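Local atomic coordinates of xyloglucan-specific endo-beta-1,4-glucanase BoGH9A (Bacteroides ovatus, PDB entry 6DHT), a protein that cleaves the beta-1,4-glucan backbone of xyloglucan internally, releasing xyloglucan oligosaccharides for use by this gut bacterium. Residues A[193-197]-A[562-567]; A[445-449]-A[556-560]; A[146-150]-A[259-263]. The contacts are given in a common frame with arbitrary orientation. Residue numbers count along the deposited sequence, not the author numbering.

Interaction 1 (A[193-197]-A[562-567]); sequences FLDYF and SSLDAL
This is an aromatic helix-helix contact in the (alpha/alpha)6-barrel catalytic domain of glycoside hydrolase family 9: the first turn of helix 194-199 packs against the C-terminal part of helix 551-567. F193 occupies the N-cap position (phi/psi -136/57), and F197 N donates to F193 O at 3.2 Å, closing the first turn; 562-566 is alpha-helical. The register is set by Y196 and A566, whose CA atoms lie 6.3 Å apart. A566 points toward the other segment, and its methyl is shared by two rings: A566 CB sits 4.0 Å from the F193 ring centroid, over the face, and 4.1 Å from that of Y196, off-centre, both CH-pi contacts. F193 (chi1 m) also brings CE2 to 3.5 Å from S563 CB and CZ to 3.8 Å from L567 CG. F197 CZ approaches S562 CB at 3.5 Å. D565 (chi1 t), whose OD1 is bonded by Y26 OH of the N-terminal Ig-like domain, accepts through OD2 from Y196 OH (chi1 t) at 2.7 Å.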
ATOM      1  N   PHE A 193       8.511 -10.192  -9.284  1.00 12.22           N
ATOM      2  CA  PHE A 193       9.900  -9.946  -8.922  1.00 12.62           C
ATOM      3  C   PHE A 193      10.426 -10.952  -7.910  1.00 14.04           C
ATOM      4  O   PHE A 193      10.904 -10.622  -6.844  1.00 14.55           O
ATOM      5  CB  PHE A 193      10.047  -8.510  -8.365  1.00 13.87           C
ATOM      6  CG  PHE A 193       9.617  -7.434  -9.343  1.00 13.14           C
ATOM      7  CD1 PHE A 193      10.395  -7.134 -10.436  1.00 16.50           C
ATOM      8  CD2 PHE A 193       8.429  -6.756  -9.180  1.00 14.90           C
ATOM      9  CE1 PHE A 193       9.989  -6.192 -11.361  1.00 15.83           C
ATOM     10  CE2 PHE A 193       8.017  -5.813 -10.104  1.00 14.08           C
ATOM     11  CZ  PHE A 193       8.805  -5.504 -11.174  1.00 15.29           C
ATOM     12  N   LEU A 194      10.357 -12.221  -8.269  1.00 13.04           N
ATOM     13  CA  LEU A 194      10.718 -13.262  -7.327  1.00 14.05           C
ATOM     14  C   LEU A 194      12.147 -13.171  -6.828  1.00 12.94           C
ATOM     15  O   LEU A 194      12.404 -13.361  -5.649  1.00 15.32           O
ATOM     16  CB  LEU A 194      10.467 -14.659  -7.957  1.00 16.62           C
ATOM     17  CG  LEU A 194       8.990 -15.006  -8.238  1.00 16.19           C
ATOM     18  CD1 LEU A 194       8.855 -16.382  -8.915  1.00 22.21           C
ATOM     19  CD2 LEU A 194       8.166 -14.992  -7.005  1.00 18.62           C
ATOM     20  N   ASP A 195      13.101 -12.940  -7.741  1.00 14.01           N
ATOM     21  CA  ASP A 195      14.512 -12.853  -7.356  1.00 16.63           C
ATOM     22  C   ASP A 195      14.743 -11.692  -6.394  1.00 14.44           C
ATOM     23  O   ASP A 195      15.450 -11.822  -5.406  1.00 16.36           O
ATOM     24  CB  ASP A 195      15.438 -12.699  -8.586  1.00 16.24           C
ATOM     25  CG  ASP A 195      15.628 -13.978  -9.361  1.00 20.36           C
ATOM     26  OD1 ASP A 195      15.247 -15.068  -8.873  1.00 17.56           O
ATOM     27  OD2 ASP A 195      16.175 -13.856 -10.480  1.00 20.17           O
ATOM     28  N   TYR A 196      14.124 -10.554  -6.688  1.00 15.08           N
ATOM     29  CA  TYR A 196      14.264  -9.366  -5.844  1.00 14.72           C
ATOM     30  C   TYR A 196      13.856  -9.668  -4.411  1.00 12.94           C
ATOM     31  O   TYR A 196      14.578  -9.391  -3.457  1.00 14.77           O
ATOM     32  CB  TYR A 196      13.402  -8.223  -6.391  1.00 15.64           C
ATOM     33  CG  TYR A 196      13.528  -6.912  -5.632  1.00 15.55           C
ATOM     34  CD1 TYR A 196      14.533  -6.011  -5.947  1.00 14.10           C
ATOM     35  CD2 TYR A 196      12.670  -6.588  -4.595  1.00 14.60           C
ATOM     36  CE1 TYR A 196      14.677  -4.794  -5.261  1.00 13.87           C
ATOM     37  CE2 TYR A 196      12.795  -5.376  -3.903  1.00 14.78           C
ATOM     38  CZ  TYR A 196      13.804  -4.509  -4.220  1.00 14.57           C
ATOM     39  OH  TYR A 196      13.883  -3.318  -3.515  1.00 14.85           O
ATOM     40  N   PHE A 197      12.681 -10.269  -4.265  1.00 13.11           N
ATOM     41  CA  PHE A 197      12.188 -10.567  -2.939  1.00 14.94           C
ATOM     42  C   PHE A 197      12.899 -11.727  -2.258  1.00 15.13           C
ATOM     43  O   PHE A 197      12.958 -11.781  -1.033  1.00 16.51           O
ATOM     44  CB  PHE A 197      10.685 -10.745  -2.976  1.00 15.01           C
ATOM     45  CG  PHE A 197       9.963  -9.452  -3.218  1.00 12.92           C
ATOM     46  CD1 PHE A 197       9.955  -8.455  -2.247  1.00 14.31           C
ATOM     47  CD2 PHE A 197       9.299  -9.225  -4.396  1.00 13.17           C
ATOM     48  CE1 PHE A 197       9.309  -7.240  -2.485  1.00 13.81           C
ATOM     49  CE2 PHE A 197       8.650  -8.006  -4.626  1.00 14.53           C
ATOM     50  CZ  PHE A 197       8.660  -7.036  -3.662  1.00 12.39           C
ATOM     51  N   SER A 562       9.105  -1.140  -4.301  1.00 11.77           N
ATOM     52  CA  SER A 562       9.812  -2.381  -4.595  1.00 11.45           C
ATOM     53  C   SER A 562       9.930  -2.565  -6.077  1.00 11.39           C
ATOM     54  O   SER A 562      11.003  -2.926  -6.565  1.00 13.00           O
ATOM     55  CB  SER A 562       9.087  -3.572  -4.030  1.00 11.77           C
ATOM     56  OG  SER A 562       8.913  -3.445  -2.615  1.00 11.86           O
ATOM     57  N   SER A 563       8.842  -2.361  -6.813  1.00 11.59           N
ATOM     58  CA  SER A 563       8.889  -2.547  -8.261  1.00 12.59           C
ATOM     59  C   SER A 563       9.783  -1.521  -8.961  1.00 13.32           C
ATOM     60  O   SER A 563      10.528  -1.881  -9.869  1.00 13.30           O
ATOM     61  CB  SER A 563       7.486  -2.571  -8.868  1.00 12.88           C
ATOM     62  OG  SER A 563       6.798  -1.352  -8.721  1.00 15.24           O
ATOM     63  N   LEU A 564       9.754  -0.261  -8.533  1.00 13.45           N
ATOM     64  CA  LEU A 564      10.630   0.747  -9.130  1.00 12.72           C
ATOM     65  C   LEU A 564      12.092   0.447  -8.837  1.00 13.28           C
ATOM     66  O   LEU A 564      12.967   0.656  -9.705  1.00 14.58           O
ATOM     67  CB  LEU A 564      10.268   2.152  -8.643  1.00 10.82           C
ATOM     68  CG  LEU A 564       8.941   2.725  -9.119  1.00 12.19           C
ATOM     69  CD1 LEU A 564       8.738   4.113  -8.581  1.00 13.84           C
ATOM     70  CD2 LEU A 564       8.780   2.699 -10.649  1.00 14.46           C
ATOM     71  N   ASP A 565      12.403  -0.010  -7.635  1.00 12.47           N
ATOM     72  CA  ASP A 565      13.774  -0.417  -7.316  1.00 12.13           C
ATOM     73  C   ASP A 565      14.196  -1.660  -8.122  1.00 15.82           C
ATOM     74  O   ASP A 565      15.278  -1.683  -8.729  1.00 16.55           O
ATOM     75  CB  ASP A 565      13.940  -0.657  -5.821  1.00 12.50           C
ATOM     76  CG  ASP A 565      15.372  -0.800  -5.410  1.00 13.99           C
ATOM     77  OD1 ASP A 565      16.217   0.062  -5.805  1.00 15.43           O
ATOM     78  OD2 ASP A 565      15.684  -1.724  -4.651  1.00 15.48           O
ATOM     79  N   ALA A 566      13.353  -2.681  -8.171  1.00 13.56           N
ATOM     80  CA  ALA A 566      13.670  -3.892  -8.934  1.00 14.20           C
ATOM     81  C   ALA A 566      13.914  -3.567 -10.393  1.00 18.27           C
ATOM     82  O   ALA A 566      14.831  -4.143 -11.000  1.00 19.69           O
ATOM     83  CB  ALA A 566      12.575  -4.871  -8.814  1.00 15.83           C
ATOM     84  N   LEU A 567      13.105  -2.688 -10.973  1.00 14.51           N
ATOM     85  CA  LEU A 567      13.204  -2.380 -12.408  1.00 16.91           C
ATOM     86  C   LEU A 567      14.386  -1.483 -12.780  1.00 25.13           C
ATOM     87  O   LEU A 567      14.752  -1.386 -13.957  1.00 26.55           O
ATOM     88  CB  LEU A 567      11.891  -1.786 -12.929  1.00 14.19           C
ATOM     89  CG  LEU A 567      10.738  -2.803 -13.045  1.00 14.16           C
ATOM     90  CD1 LEU A 567       9.455  -2.075 -13.271  1.00 17.66           C
ATOM     91  CD2 LEU A 567      10.983  -3.810 -14.198  1.00 15.09           C
TER

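Interaction 2 (A[445-449]-A[556-560]); sequences MNQGV and ALVAL
Helices 439-458 and 551-567 pack side by side in the (alpha/alpha)6 barrel; the axes of alpha-helical segments 445-449 and 556-560 run near-parallel, crossing at +33°, 8.9 Å apart at closest approach. CA pairs M445-A556 (5.8 Å) and V449-L560 (5.4 Å) fix the register. The main bump is L560 (chi1 t, chi2 p), which fills the hollow over G448: L560 CD1 lies 3.5 Å from G448 C and 3.7 Å from V449 N, and a CB modelled on G448 would clash with L560 CD2. M445 (chi1 m, chi2 m) reaches across, with CB 3.7 Å from A556 CB, SD 4.1 Å from L557 CD1 and CE 3.7 Å from L560 CD2. V449 (chi1 t) fits beside small A559, CG2 to CB 3.8 Å. N446 OD1, 3.2 Å from A556 CB, is buried without a polar partner; its ND2 bonds P373 O weakly. With no hydrogen bond across, cohesion comes from van der Waals fit, and the close approach depends on small G448, A556 and A559.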
ATOM      1  N   MET A 445       0.335   6.625  -5.365  1.00 14.36           N
ATOM      2  CA  MET A 445       1.060   5.359  -5.445  1.00 12.68           C
ATOM      3  C   MET A 445       0.364   4.376  -6.385  1.00 13.34           C
ATOM      4  O   MET A 445       1.014   3.751  -7.217  1.00 13.96           O
ATOM      5  CB  MET A 445       1.205   4.685  -4.077  1.00 12.71           C
ATOM      6  CG  MET A 445       2.194   5.289  -3.133  1.00 18.75           C
ATOM      7  SD  MET A 445       3.887   5.229  -3.640  1.00 14.61           S
ATOM      8  CE  MET A 445       4.051   6.829  -4.452  1.00 18.80           C
ATOM      9  N   ASN A 446      -0.949   4.217  -6.252  1.00 13.01           N
ATOM     10  CA  ASN A 446      -1.600   3.151  -7.026  1.00 12.53           C
ATOM     11  C   ASN A 446      -1.737   3.521  -8.500  1.00 16.68           C
ATOM     12  O   ASN A 446      -1.792   2.643  -9.365  1.00 14.93           O
ATOM     13  CB  ASN A 446      -2.911   2.704  -6.373  1.00 14.14           C
ATOM     14  CG  ASN A 446      -2.655   1.892  -5.156  1.00 16.55           C
ATOM     15  OD1 ASN A 446      -1.536   1.430  -4.942  1.00 18.59           O
ATOM     16  ND2 ASN A 446      -3.653   1.769  -4.302  1.00 18.85           N
ATOM     17  N   GLN A 447      -1.749   4.804  -8.805  1.00 14.85           N
ATOM     18  CA  GLN A 447      -1.587   5.235 -10.200  1.00 13.83           C
ATOM     19  C   GLN A 447      -0.203   4.833 -10.714  1.00 14.88           C
ATOM     20  O   GLN A 447      -0.064   4.283 -11.813  1.00 13.60           O
ATOM     21  CB  GLN A 447      -1.766   6.751 -10.287  1.00 16.99           C
ATOM     22  CG  GLN A 447      -1.741   7.358 -11.638  1.00 22.66           C
ATOM     23  CD  GLN A 447      -1.977   8.841 -11.522  1.00 23.17           C
ATOM     24  OE1 GLN A 447      -1.036   9.614 -11.381  1.00 24.35           O
ATOM     25  NE2 GLN A 447      -3.234   9.235 -11.475  1.00 23.79           N
ATOM     26  N   GLY A 448       0.820   5.073  -9.896  1.00 12.54           N
ATOM     27  CA  GLY A 448       2.165   4.606 -10.186  1.00 12.51           C
ATOM     28  C   GLY A 448       2.260   3.111 -10.420  1.00 13.44           C
ATOM     29  O   GLY A 448       2.902   2.676 -11.366  1.00 13.16           O
ATOM     30  N   VAL A 449       1.643   2.325  -9.545  1.00 13.20           N
ATOM     31  CA  VAL A 449       1.634   0.865  -9.685  1.00 12.13           C
ATOM     32  C   VAL A 449       1.004   0.491 -11.035  1.00 13.02           C
ATOM     33  O   VAL A 449       1.513  -0.386 -11.749  1.00 12.35           O
ATOM     34  CB  VAL A 449       0.869   0.199  -8.524  1.00 12.44           C
ATOM     35  CG1 VAL A 449       0.696  -1.302  -8.767  1.00 14.59           C
ATOM     36  CG2 VAL A 449       1.583   0.397  -7.209  1.00 13.17           C
ATOM     37  N   ALA A 556       0.531  -0.108  -0.762  1.00 10.73           N
ATOM     38  CA  ALA A 556       0.769   0.646  -1.994  1.00 10.72           C
ATOM     39  C   ALA A 556       2.216   1.091  -2.094  1.00 10.11           C
ATOM     40  O   ALA A 556       2.844   1.019  -3.147  1.00 11.68           O
ATOM     41  CB  ALA A 556      -0.157   1.846  -2.071  1.00 12.95           C
ATOM     42  N   LEU A 557       2.744   1.605  -0.991  1.00  9.96           N
ATOM     43  CA  LEU A 557       4.155   2.009  -0.971  1.00 10.47           C
ATOM     44  C   LEU A 557       5.096   0.844  -1.208  1.00 10.73           C
ATOM     45  O   LEU A 557       6.036   0.960  -1.986  1.00 11.20           O
ATOM     46  CB  LEU A 557       4.466   2.665   0.372  1.00 12.01           C
ATOM     47  CG  LEU A 557       5.890   3.156   0.582  1.00 12.06           C
ATOM     48  CD1 LEU A 557       6.261   4.232  -0.451  1.00 14.28           C
ATOM     49  CD2 LEU A 557       6.084   3.661   1.999  1.00 12.06           C
ATOM     50  N   VAL A 558       4.866  -0.289  -0.556  1.00 11.12           N
ATOM     51  CA  VAL A 558       5.691  -1.476  -0.825  1.00 11.26           C
ATOM     52  C   VAL A 558       5.598  -1.865  -2.296  1.00 10.22           C
ATOM     53  O   VAL A 558       6.611  -2.164  -2.941  1.00 10.72           O
ATOM     54  CB  VAL A 558       5.208  -2.665   0.028  1.00 10.87           C
ATOM     55  CG1 VAL A 558       5.786  -3.990  -0.477  1.00 11.62           C
ATOM     56  CG2 VAL A 558       5.556  -2.494   1.497  1.00 12.84           C
ATOM     57  N   ALA A 559       4.380  -1.836  -2.832  1.00 10.53           N
ATOM     58  CA  ALA A 559       4.169  -2.195  -4.244  1.00 10.84           C
ATOM     59  C   ALA A 559       4.977  -1.310  -5.184  1.00 11.79           C
ATOM     60  O   ALA A 559       5.702  -1.834  -6.046  1.00 11.99           O
ATOM     61  CB  ALA A 559       2.697  -2.140  -4.613  1.00 11.30           C
ATOM     62  N   LEU A 560       4.876   0.000  -5.029  1.00 10.27           N
ATOM     63  CA  LEU A 560       5.534   0.900  -5.992  1.00 11.12           C
ATOM     64  C   LEU A 560       7.032   0.984  -5.722  1.00 11.31           C
ATOM     65  O   LEU A 560       7.833   0.901  -6.647  1.00 12.11           O
ATOM     66  CB  LEU A 560       4.911   2.311  -6.024  1.00 12.42           C
ATOM     67  CG  LEU A 560       5.414   3.120  -7.223  1.00 11.69           C
ATOM     68  CD1 LEU A 560       5.175   2.431  -8.593  1.00 14.13           C
ATOM     69  CD2 LEU A 560       4.785   4.493  -7.186  1.00 14.18           C
TER

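Interaction 3 (A[146-150]-A[259-263]); sequences HPSAA and YVVQK
Strand 259-260 and the residues after it run beside the turn that follows strand 143-145, with A149 and Q262 nearest in register (CA-CA 4.3 Å). At Y259 (phi/psi -128/151, chi1 m), the ring presents its face to the edge of the H146 imidazole (chi1 t) in an offset edge-to-face pair, centroids 5.5 Å apart and planes at 87°. V260 supplies the main-chain link, its O accepting from H146 N at 3.1 Å. V261 follows, with CG1 over one face of the H146 ring and 4.1 Å from H146 CB; its side chain is about 12 Å from that of D171, the predicted nucleophile. Q262 (phi/psi -33/130) gives its N to S148 OG at 3.1 Å. That hydroxyl (chi1 p) also pairs with H146 ND1 at 2.7 Å, while S148 N donates to H146 ND1 at 3.2 Å, a local network within the 3-10 turn 147-149 and the residue before it. At K263, water 1 bridges K263 N (2.9 Å) and S148 O (3.0 Å), and water 2 bridges K263 NZ (3.0 Å) and A149 O (2.9 Å); D230 and D233 form salt bridges with the same amine. V260 also bonds L144, so H146 N extends, by one hydrogen bond toward the 3-10 turn, the parallel pairing of inner strands 143-145 and 259-260 in the five-strand mixed sheet of the GH9 domain.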
ATOM      1  N   HIS A 146     -19.568 -11.673  19.006  1.00 23.24           N
ATOM      2  CA  HIS A 146     -20.578 -10.634  19.093  1.00 28.72           C
ATOM      3  C   HIS A 146     -21.934 -11.208  18.678  1.00 27.17           C
ATOM      4  O   HIS A 146     -21.984 -12.171  17.922  1.00 27.78           O
ATOM      5  CB  HIS A 146     -20.179  -9.503  18.161  1.00 29.56           C
ATOM      6  CG  HIS A 146     -20.951  -8.238  18.350  1.00 23.28           C
ATOM      7  ND1 HIS A 146     -21.977  -7.863  17.510  1.00 27.16           N
ATOM      8  CD2 HIS A 146     -20.825  -7.240  19.254  1.00 22.12           C
ATOM      9  CE1 HIS A 146     -22.449  -6.691  17.888  1.00 25.29           C
ATOM     10  NE2 HIS A 146     -21.760  -6.286  18.942  1.00 25.91           N
ATOM     11  N   PRO A 147     -23.039 -10.645  19.198  1.00 31.21           N
ATOM     12  CA  PRO A 147     -24.338 -11.157  18.754  1.00 32.63           C
ATOM     13  C   PRO A 147     -24.523 -11.129  17.232  1.00 36.20           C
ATOM     14  O   PRO A 147     -25.181 -12.016  16.695  1.00 32.62           O
ATOM     15  CB  PRO A 147     -25.326 -10.215  19.445  1.00 35.51           C
ATOM     16  CG  PRO A 147     -24.641  -9.846  20.711  1.00 31.63           C
ATOM     17  CD  PRO A 147     -23.177  -9.732  20.349  1.00 35.27           C
ATOM     18  N   SER A 148     -23.932 -10.149  16.551  1.00 30.46           N
ATOM     19  CA  SER A 148     -24.053 -10.061  15.095  1.00 33.28           C
ATOM     20  C   SER A 148     -23.350 -11.221  14.377  1.00 26.32           C
ATOM     21  O   SER A 148     -23.623 -11.488  13.204  1.00 31.81           O
ATOM     22  CB  SER A 148     -23.466  -8.752  14.595  1.00 36.06           C
ATOM     23  OG  SER A 148     -22.091  -8.678  14.926  1.00 28.73           O
ATOM     24  N   ALA A 149     -22.460 -11.912  15.083  1.00 28.44           N
ATOM     25  CA  ALA A 149     -21.666 -12.981  14.494  1.00 27.81           C
ATOM     26  C   ALA A 149     -22.110 -14.380  14.911  1.00 24.47           C
ATOM     27  O   ALA A 149     -21.518 -15.365  14.473  1.00 28.53           O
ATOM     28  CB  ALA A 149     -20.181 -12.779  14.842  1.00 28.88           C
ATOM     29  N   ALA A 150     -23.151 -14.470  15.740  1.00 30.59           N
ATOM     30  CA  ALA A 150     -23.563 -15.755  16.303  1.00 32.33           C
ATOM     31  C   ALA A 150     -23.953 -16.787  15.255  1.00 32.52           C
ATOM     32  O   ALA A 150     -24.539 -16.455  14.226  1.00 37.46           O
ATOM     33  CB  ALA A 150     -24.720 -15.552  17.264  1.00 35.42           C
ATOM     34  N   TYR A 259     -14.034  -8.367  20.137  1.00 21.23           N
ATOM     35  CA  TYR A 259     -15.116  -9.123  19.506  1.00 19.31           C
ATOM     36  C   TYR A 259     -14.808  -9.442  18.054  1.00 24.29           C
ATOM     37  O   TYR A 259     -14.097  -8.681  17.409  1.00 20.86           O
ATOM     38  CB  TYR A 259     -16.417  -8.319  19.490  1.00 23.59           C
ATOM     39  CG  TYR A 259     -16.998  -7.987  20.847  1.00 25.44           C
ATOM     40  CD1 TYR A 259     -16.591  -6.863  21.532  1.00 26.44           C
ATOM     41  CD2 TYR A 259     -17.977  -8.787  21.412  1.00 26.77           C
ATOM     42  CE1 TYR A 259     -17.121  -6.544  22.767  1.00 28.19           C
ATOM     43  CE2 TYR A 259     -18.523  -8.474  22.653  1.00 29.82           C
ATOM     44  CZ  TYR A 259     -18.083  -7.354  23.322  1.00 34.59           C
ATOM     45  OH  TYR A 259     -18.607  -7.023  24.553  1.00 32.53           O
ATOM     46  N   VAL A 260     -15.347 -10.545  17.551  1.00 22.96           N
ATOM     47  CA  VAL A 260     -15.510 -10.727  16.105  1.00 24.14           C
ATOM     48  C   VAL A 260     -16.967 -10.441  15.776  1.00 30.04           C
ATOM     49  O   VAL A 260     -17.880 -10.805  16.535  1.00 26.26           O
ATOM     50  CB  VAL A 260     -15.058 -12.118  15.568  1.00 23.77           C
ATOM     51  CG1 VAL A 260     -13.560 -12.338  15.809  1.00 23.61           C
ATOM     52  CG2 VAL A 260     -15.871 -13.239  16.178  1.00 29.81           C
ATOM     53  N   VAL A 261     -17.185  -9.732  14.683  1.00 21.87           N
ATOM     54  CA  VAL A 261     -18.513  -9.305  14.292  1.00 24.10           C
ATOM     55  C   VAL A 261     -18.998  -9.965  12.996  1.00 22.93           C
ATOM     56  O   VAL A 261     -18.308 -10.819  12.406  1.00 23.45           O
ATOM     57  CB  VAL A 261     -18.561  -7.789  14.189  1.00 20.97           C
ATOM     58  CG1 VAL A 261     -18.178  -7.167  15.526  1.00 23.42           C
ATOM     59  CG2 VAL A 261     -17.610  -7.299  13.096  1.00 25.06           C
ATOM     60  N   GLN A 262     -20.201  -9.547  12.596  1.00 25.47           N
ATOM     61  CA  GLN A 262     -20.951 -10.058  11.452  1.00 22.74           C
ATOM     62  C   GLN A 262     -20.103 -10.511  10.264  1.00 23.20           C
ATOM     63  O   GLN A 262     -19.249  -9.767   9.784  1.00 24.02           O
ATOM     64  CB  GLN A 262     -21.904  -8.965  10.965  1.00 24.86           C
ATOM     65  CG  GLN A 262     -22.871  -9.383   9.863  1.00 29.63           C
ATOM     66  CD  GLN A 262     -23.225  -8.238   8.913  1.00 34.09           C
ATOM     67  OE1 GLN A 262     -23.823  -7.237   9.315  1.00 31.32           O
ATOM     68  NE2 GLN A 262     -22.837  -8.377   7.639  1.00 34.46           N
ATOM     69  N   LYS A 263     -20.373 -11.714   9.784  1.00 23.64           N
ATOM     70  CA  LYS A 263     -19.806 -12.192   8.524  1.00 24.71           C
ATOM     71  C   LYS A 263     -20.251 -11.301   7.369  1.00 27.15           C
ATOM     72  O   LYS A 263     -21.394 -10.860   7.326  1.00 24.50           O
ATOM     73  CB  LYS A 263     -20.266 -13.630   8.275  1.00 22.70           C
ATOM     74  CG  LYS A 263     -19.745 -14.640   9.269  1.00 22.02           C
ATOM     75  CD  LYS A 263     -20.521 -15.952   9.135  1.00 23.14           C
ATOM     76  CE  LYS A 263     -20.001 -17.013  10.074  1.00 26.99           C
ATOM     77  NZ  LYS A 263     -21.063 -18.025  10.396  1.00 30.38           N
TER
HETATM   78  O   HOH W   1     -22.520 -13.198  11.055  1.00 27.00           O
HETATM   79  O   HOH W   2     -22.652 -15.991  11.925  1.00 34.23           O

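Interactions 1 and 2 share helix 551-567: 556-560 serves interaction 2 and 562-567, just after it, serves interaction 1, with centres 13 Å apart. One barrel helix therefore meets both helix 439-458 and helix 194-199; the centre of interaction 2 lies about 6 Å, and that of interaction 1 about 15 Å, from the centre of the chain. Along the chain, interaction 2 is nested within the loop closed by interaction 1. Interaction 3 lies at the small mixed sheet, joining strand 259-260 and the residues after it to the loop after strand 143-145. It crosses interaction 1 in sequence and precedes interaction 2. It sits across the chain's centre from interaction 1, nearest atoms about 30 Å apart, and about 24 Å from interaction 2.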